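Long-range contacts in phage related exonuclease (Haemophilus somnus 129PT, PDB 3K93), which is a phage-related exonuclease that probably degrades DNA with the help of bound metal ions, as the lambda-type exonucleases do: residues Tyr6-Arg11 against Lys213-Leu218; Ile155-Phe160 against Thr190-Gln195. All coordinates share one frame; numbering follows the deposited sequence. Where two conformers were deposited one is given.

Contact 1. Residues Tyr6-Arg11 against Lys213-Leu218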
# COMPACT_ATOMS: atom_id res chain seq x y z
N TYR A 6 1.65 13.54 -32.29
CA TYR A 6 1.27 13.17 -30.92
C TYR A 6 0.73 14.40 -30.24
O TYR A 6 1.37 15.46 -30.23
CB TYR A 6 2.45 12.62 -30.14
CG TYR A 6 2.97 11.30 -30.66
CD1 TYR A 6 2.43 10.10 -30.24
CD2 TYR A 6 4.03 11.25 -31.56
CE1 TYR A 6 2.93 8.88 -30.71
CE2 TYR A 6 4.53 10.04 -32.02
CZ TYR A 6 3.97 8.87 -31.59
OH TYR A 6 4.45 7.68 -32.06
N HIS A 7 -0.45 14.28 -29.67
CA HIS A 7 -1.08 15.39 -29.00
C HIS A 7 -1.95 14.86 -27.85
O HIS A 7 -2.75 13.96 -28.05
CB HIS A 7 -1.93 16.21 -29.98
CG HIS A 7 -2.44 17.48 -29.39
ND1 HIS A 7 -1.62 18.57 -29.14
CD2 HIS A 7 -3.68 17.82 -28.94
CE1 HIS A 7 -2.34 19.54 -28.58
NE2 HIS A 7 -3.59 19.11 -28.46
N LEU A 8 -1.74 15.39 -26.66
CA LEU A 8 -2.46 14.93 -25.51
C LEU A 8 -3.79 15.69 -25.36
O LEU A 8 -3.83 16.91 -25.32
CB LEU A 8 -1.62 15.10 -24.24
CG LEU A 8 -2.26 14.69 -22.93
CD1 LEU A 8 -2.61 13.19 -22.93
CD2 LEU A 8 -1.33 15.00 -21.74
N LYS A 9 -4.87 14.91 -25.27
CA LYS A 9 -6.13 15.34 -24.69
C LYS A 9 -6.44 14.39 -23.53
O LYS A 9 -6.36 13.21 -23.68
CB LYS A 9 -7.24 15.34 -25.73
CG LYS A 9 -7.08 16.50 -26.68
CD LYS A 9 -8.17 16.56 -27.72
CE LYS A 9 -7.90 17.68 -28.73
NZ LYS A 9 -9.03 17.78 -29.67
N VAL A 10 -6.73 14.93 -22.35
CA VAL A 10 -6.93 14.12 -21.16
C VAL A 10 -8.38 13.69 -21.03
O VAL A 10 -9.29 14.52 -21.08
CB VAL A 10 -6.44 14.85 -19.87
CG1 VAL A 10 -6.71 13.99 -18.64
CG2 VAL A 10 -4.96 15.17 -19.96
N ARG A 11 -8.63 12.39 -20.88
CA ARG A 11 -9.99 11.91 -20.61
C ARG A 11 -10.56 12.50 -19.31
O ARG A 11 -9.83 12.69 -18.33
CB ARG A 11 -10.03 10.38 -20.50
CG ARG A 11 -9.62 9.58 -21.76
CD ARG A 11 -10.04 8.05 -21.65
NE ARG A 11 -9.08 7.23 -20.91
CZ ARG A 11 -9.33 6.00 -20.42
N LYS A 213 2.37 20.21 -22.33
CA LYS A 213 3.74 20.62 -22.54
C LYS A 213 4.70 19.55 -22.06
O LYS A 213 5.65 19.25 -22.76
CB LYS A 213 4.06 21.96 -21.89
CG LYS A 213 3.33 23.13 -22.57
CD LYS A 213 3.72 24.51 -21.95
CE LYS A 213 2.79 25.66 -22.47
NZ LYS A 213 3.29 26.22 -23.74
N TYR A 214 4.47 18.99 -20.88
CA TYR A 214 5.31 17.91 -20.38
C TYR A 214 5.26 16.69 -21.31
O TYR A 214 6.28 16.16 -21.72
CB TYR A 214 4.90 17.54 -18.93
CG TYR A 214 5.76 16.47 -18.32
CD1 TYR A 214 7.11 16.66 -18.11
CD2 TYR A 214 5.20 15.26 -17.91
CE1 TYR A 214 7.90 15.64 -17.57
CE2 TYR A 214 5.98 14.26 -17.35
CZ TYR A 214 7.31 14.45 -17.20
OH TYR A 214 8.03 13.45 -16.64
N TYR A 215 4.06 16.28 -21.67
CA TYR A 215 3.86 15.20 -22.65
C TYR A 215 4.69 15.42 -23.93
O TYR A 215 5.37 14.51 -24.38
CB TYR A 215 2.35 15.09 -22.97
CG TYR A 215 1.92 14.12 -24.08
CD1 TYR A 215 1.92 14.52 -25.41
CD2 TYR A 215 1.49 12.82 -23.78
CE1 TYR A 215 1.51 13.62 -26.43
CE2 TYR A 215 1.07 11.93 -24.79
CZ TYR A 215 1.07 12.36 -26.11
OH TYR A 215 0.65 11.53 -27.10
N ASP A 216 4.62 16.62 -24.51
CA ASP A 216 5.36 16.91 -25.74
C ASP A 216 6.89 16.71 -25.58
O ASP A 216 7.59 16.23 -26.49
CB ASP A 216 5.10 18.36 -26.19
CG ASP A 216 3.66 18.58 -26.72
OD1 ASP A 216 2.96 17.60 -27.05
OD2 ASP A 216 3.23 19.75 -26.82
N GLN A 217 7.38 17.10 -24.41
CA GLN A 217 8.77 16.91 -24.05
C GLN A 217 9.07 15.40 -23.97
O GLN A 217 10.12 14.98 -24.41
CB GLN A 217 9.03 17.64 -22.71
CG GLN A 217 10.32 17.34 -21.97
CD GLN A 217 10.35 18.01 -20.56
OE1 GLN A 217 9.86 19.15 -20.39
NE2 GLN A 217 10.90 17.30 -19.55
N LEU A 218 8.15 14.61 -23.43
CA LEU A 218 8.38 13.17 -23.34
C LEU A 218 8.45 12.58 -24.75
O LEU A 218 9.36 11.81 -25.05
CB LEU A 218 7.32 12.46 -22.50
CG LEU A 218 7.21 12.83 -21.03
CD1 LEU A 218 6.11 12.01 -20.37
CD2 LEU A 218 8.57 12.68 -20.24
O HOH W 1 -1.35 11.23 -29.45
O HOH W 2 0.17 17.64 -26.44

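Contact 2. Residues Ile155-Phe160 against Thr190-Gln195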
# COMPACT_ATOMS: atom_id res chain seq x y z
N ILE A 155 -23.91 12.42 -9.41
CA ILE A 155 -23.23 11.13 -9.45
C ILE A 155 -24.12 10.18 -8.69
O ILE A 155 -24.34 10.36 -7.50
CB ILE A 155 -21.85 11.20 -8.76
CG1 ILE A 155 -20.96 12.25 -9.41
CG2 ILE A 155 -21.17 9.85 -8.79
CD1 ILE A 155 -19.83 12.73 -8.49
N ASP A 156 -24.67 9.21 -9.40
CA ASP A 156 -25.51 8.16 -8.80
C ASP A 156 -24.64 6.92 -8.50
O ASP A 156 -24.31 6.14 -9.40
CB ASP A 156 -26.60 7.74 -9.80
CG ASP A 156 -27.78 8.72 -9.86
OD1 ASP A 156 -27.86 9.71 -9.08
OD2 ASP A 156 -28.67 8.45 -10.69
N PHE A 157 -24.24 6.77 -7.24
CA PHE A 157 -23.60 5.55 -6.76
C PHE A 157 -24.73 4.54 -6.57
O PHE A 157 -25.66 4.81 -5.82
CB PHE A 157 -22.93 5.80 -5.42
CG PHE A 157 -21.74 6.68 -5.50
CD1 PHE A 157 -20.53 6.17 -5.92
CD2 PHE A 157 -21.81 8.01 -5.16
CE1 PHE A 157 -19.42 6.99 -6.00
CE2 PHE A 157 -20.70 8.82 -5.24
CZ PHE A 157 -19.52 8.32 -5.66
N VAL A 158 -24.61 3.39 -7.26
CA VAL A 158 -25.64 2.37 -7.28
C VAL A 158 -25.06 0.98 -7.00
O VAL A 158 -24.03 0.59 -7.59
CB VAL A 158 -26.40 2.38 -8.61
CG1 VAL A 158 -27.24 3.64 -8.72
CG2 VAL A 158 -25.45 2.28 -9.78
N LEU A 159 -25.69 0.25 -6.08
CA LEU A 159 -25.28 -1.11 -5.71
C LEU A 159 -26.31 -2.10 -6.21
O LEU A 159 -27.47 -2.10 -5.74
CB LEU A 159 -25.16 -1.26 -4.17
CG LEU A 159 -24.73 -2.65 -3.72
CD1 LEU A 159 -23.34 -3.04 -4.29
CD2 LEU A 159 -24.77 -2.81 -2.16
N PHE A 160 -25.89 -2.92 -7.17
CA PHE A 160 -26.67 -4.04 -7.62
C PHE A 160 -25.90 -5.29 -7.21
O PHE A 160 -24.69 -5.23 -6.99
CB PHE A 160 -26.77 -4.05 -9.16
CG PHE A 160 -27.50 -2.86 -9.75
CD1 PHE A 160 -28.87 -2.75 -9.63
CD2 PHE A 160 -26.81 -1.89 -10.45
CE1 PHE A 160 -29.55 -1.68 -10.16
CE2 PHE A 160 -27.52 -0.79 -11.01
CZ PHE A 160 -28.89 -0.70 -10.85
N THR A 190 -27.19 6.22 -3.85
CA THR A 190 -26.84 7.44 -3.15
C THR A 190 -26.30 8.40 -4.18
O THR A 190 -25.38 8.04 -4.94
CB THR A 190 -25.78 7.22 -2.06
OG1 THR A 190 -26.28 6.28 -1.11
CG2 THR A 190 -25.46 8.54 -1.29
N THR A 191 -26.89 9.61 -4.22
CA THR A 191 -26.59 10.61 -5.25
C THR A 191 -25.80 11.78 -4.66
O THR A 191 -26.14 12.24 -3.58
CB THR A 191 -27.88 11.15 -5.90
OG1 THR A 191 -28.54 10.10 -6.60
CG2 THR A 191 -27.55 12.26 -6.91
N VAL A 192 -24.73 12.23 -5.33
CA VAL A 192 -23.97 13.42 -4.92
C VAL A 192 -24.12 14.48 -6.03
O VAL A 192 -23.92 14.18 -7.19
CB VAL A 192 -22.49 13.09 -4.71
CG1 VAL A 192 -21.66 14.39 -4.42
CG2 VAL A 192 -22.32 12.07 -3.58
N ILE A 193 -24.51 15.68 -5.66
CA ILE A 193 -24.80 16.75 -6.61
C ILE A 193 -23.56 17.62 -6.67
O ILE A 193 -23.09 18.07 -5.65
CB ILE A 193 -26.02 17.63 -6.12
CG1 ILE A 193 -27.29 16.79 -5.99
CG2 ILE A 193 -26.28 18.79 -7.07
CD1 ILE A 193 -28.45 17.48 -5.15
N ILE A 194 -23.03 17.85 -7.87
CA ILE A 194 -21.86 18.71 -8.05
C ILE A 194 -22.30 19.94 -8.87
O ILE A 194 -22.83 19.77 -9.96
CB ILE A 194 -20.74 17.96 -8.84
CG1 ILE A 194 -20.39 16.61 -8.20
CG2 ILE A 194 -19.50 18.82 -8.93
CD1 ILE A 194 -19.66 16.72 -6.85
N GLN A 195 -22.09 21.15 -8.33
CA GLN A 195 -22.41 22.37 -9.05
C GLN A 195 -21.26 22.69 -10.01
O GLN A 195 -20.12 22.47 -9.68
CB GLN A 195 -22.61 23.57 -8.09
CG GLN A 195 -23.77 23.44 -7.08
CD GLN A 195 -25.09 23.16 -7.77
OE1 GLN A 195 -25.34 23.63 -8.88
NE2 GLN A 195 -25.94 22.37 -7.13

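Contact 1. Residues Tyr6-Arg11 against Lys213-Leu218
The ring of Tyr215 takes Leu8 on one face and Tyr6 at its hydroxyl end. Leu8 CB stands over the ring centre in a CH-pi contact, 3.7 Å from the centroid and 14° off the ring normal. Asp216 OD1 lies in the ring plane at the edge. The arrangement packs an extended N-terminal segment, leading into strand 10-11, against the C-terminal helix 198-221. Two residues of one chain end thus grip one aromatic of the other. Leu8 CG is anti to the backbone N (chi1 178°), and beyond it CD2 reaches Tyr215 CB at 3.9 Å. At the far end of the ring, Tyr215 OH sits at the edge of the Tyr6 ring, near its plane. Tyr215 OH is 3.7 Å from Tyr6 CB. The two tyrosine side chains cross at about a right angle.

Between these two segments the polar links run through water; one turn earlier in the helix, Gln212 NE2 hydrogen-bonds Leu8 O directly. Tyr215 OH hydrogen-bonds Asp48 of helix 35-50 and also accepts from a water that takes the N-H of His7. This ties the ring tip to helix 35-50 and to the N-terminal segment. Ala211 of helix 198-221 also touches Leu8. Nearer the helix backbone, a second water accepts from Leu8 N at 3.0 Å and donates to Asp216 OD1 at 2.9 Å.

Contact 2. Residues Ile155-Phe160 against Thr190-Gln195
Thr191 OG1 donates to Asp156 OD1 at 2.6 Å, approaching from above the carboxylate plane, 43° out of it. The two side chains lie side by side and point the same way. Thr191 OG1 is beside its backbone N (chi1 -65°), which places it next to the carboxylate. Asp156 OD2 turns to Arg79 in a salt bridge and to Ser75 in a hydrogen bond.

The backbones form an antiparallel beta ladder at the edge of the mixed sheet. Ile155 and Val192 are a hydrogen-bonded pair, with Ile155 N to Val192 O at 2.8 Å. Phe157 and Thr190 are the next such pair, with Thr190 N to Phe157 O at 2.9 Å. Asp156 and Thr191 are the non-hydrogen-bonded pair between them.

The other face of the sheet is largely apolar. Val192 CG2 meets the edge of the Phe157 ring, 4.0 Å from CE2. Ile155 CG2, from the same strand, lies over one face of that ring, offset toward the rim. Ile155 CD1 reaches Ile194 CG1 at 3.9 Å. Helices 125-135 and 137-148 cover this side. The buried carboxylate of Asp156 is thus shared by threonine, serine and arginine, an arrangement that would probably stabilise its negative charge.

Contact 2 belongs to the four-stranded sheet whose strand 108-114, next to 152-158, supplies Asp111 and Thr112 to the sodium site. Contact 1 lies farther out, on the opposite side of the chain's centre; the centres of the two contacts are about 31 Å apart. Both are partly buried, but contact 1 includes an exposed residue and contact 2 none. They share no element, although strand 189-195 of contact 2 runs on into helix 198-221 of contact 1. The chemistry follows the place. The inner sheet pair is bonded directly, backbone to backbone and side chain to side chain. Between its two segments the outer pair has an aromatic face and bridging waters instead.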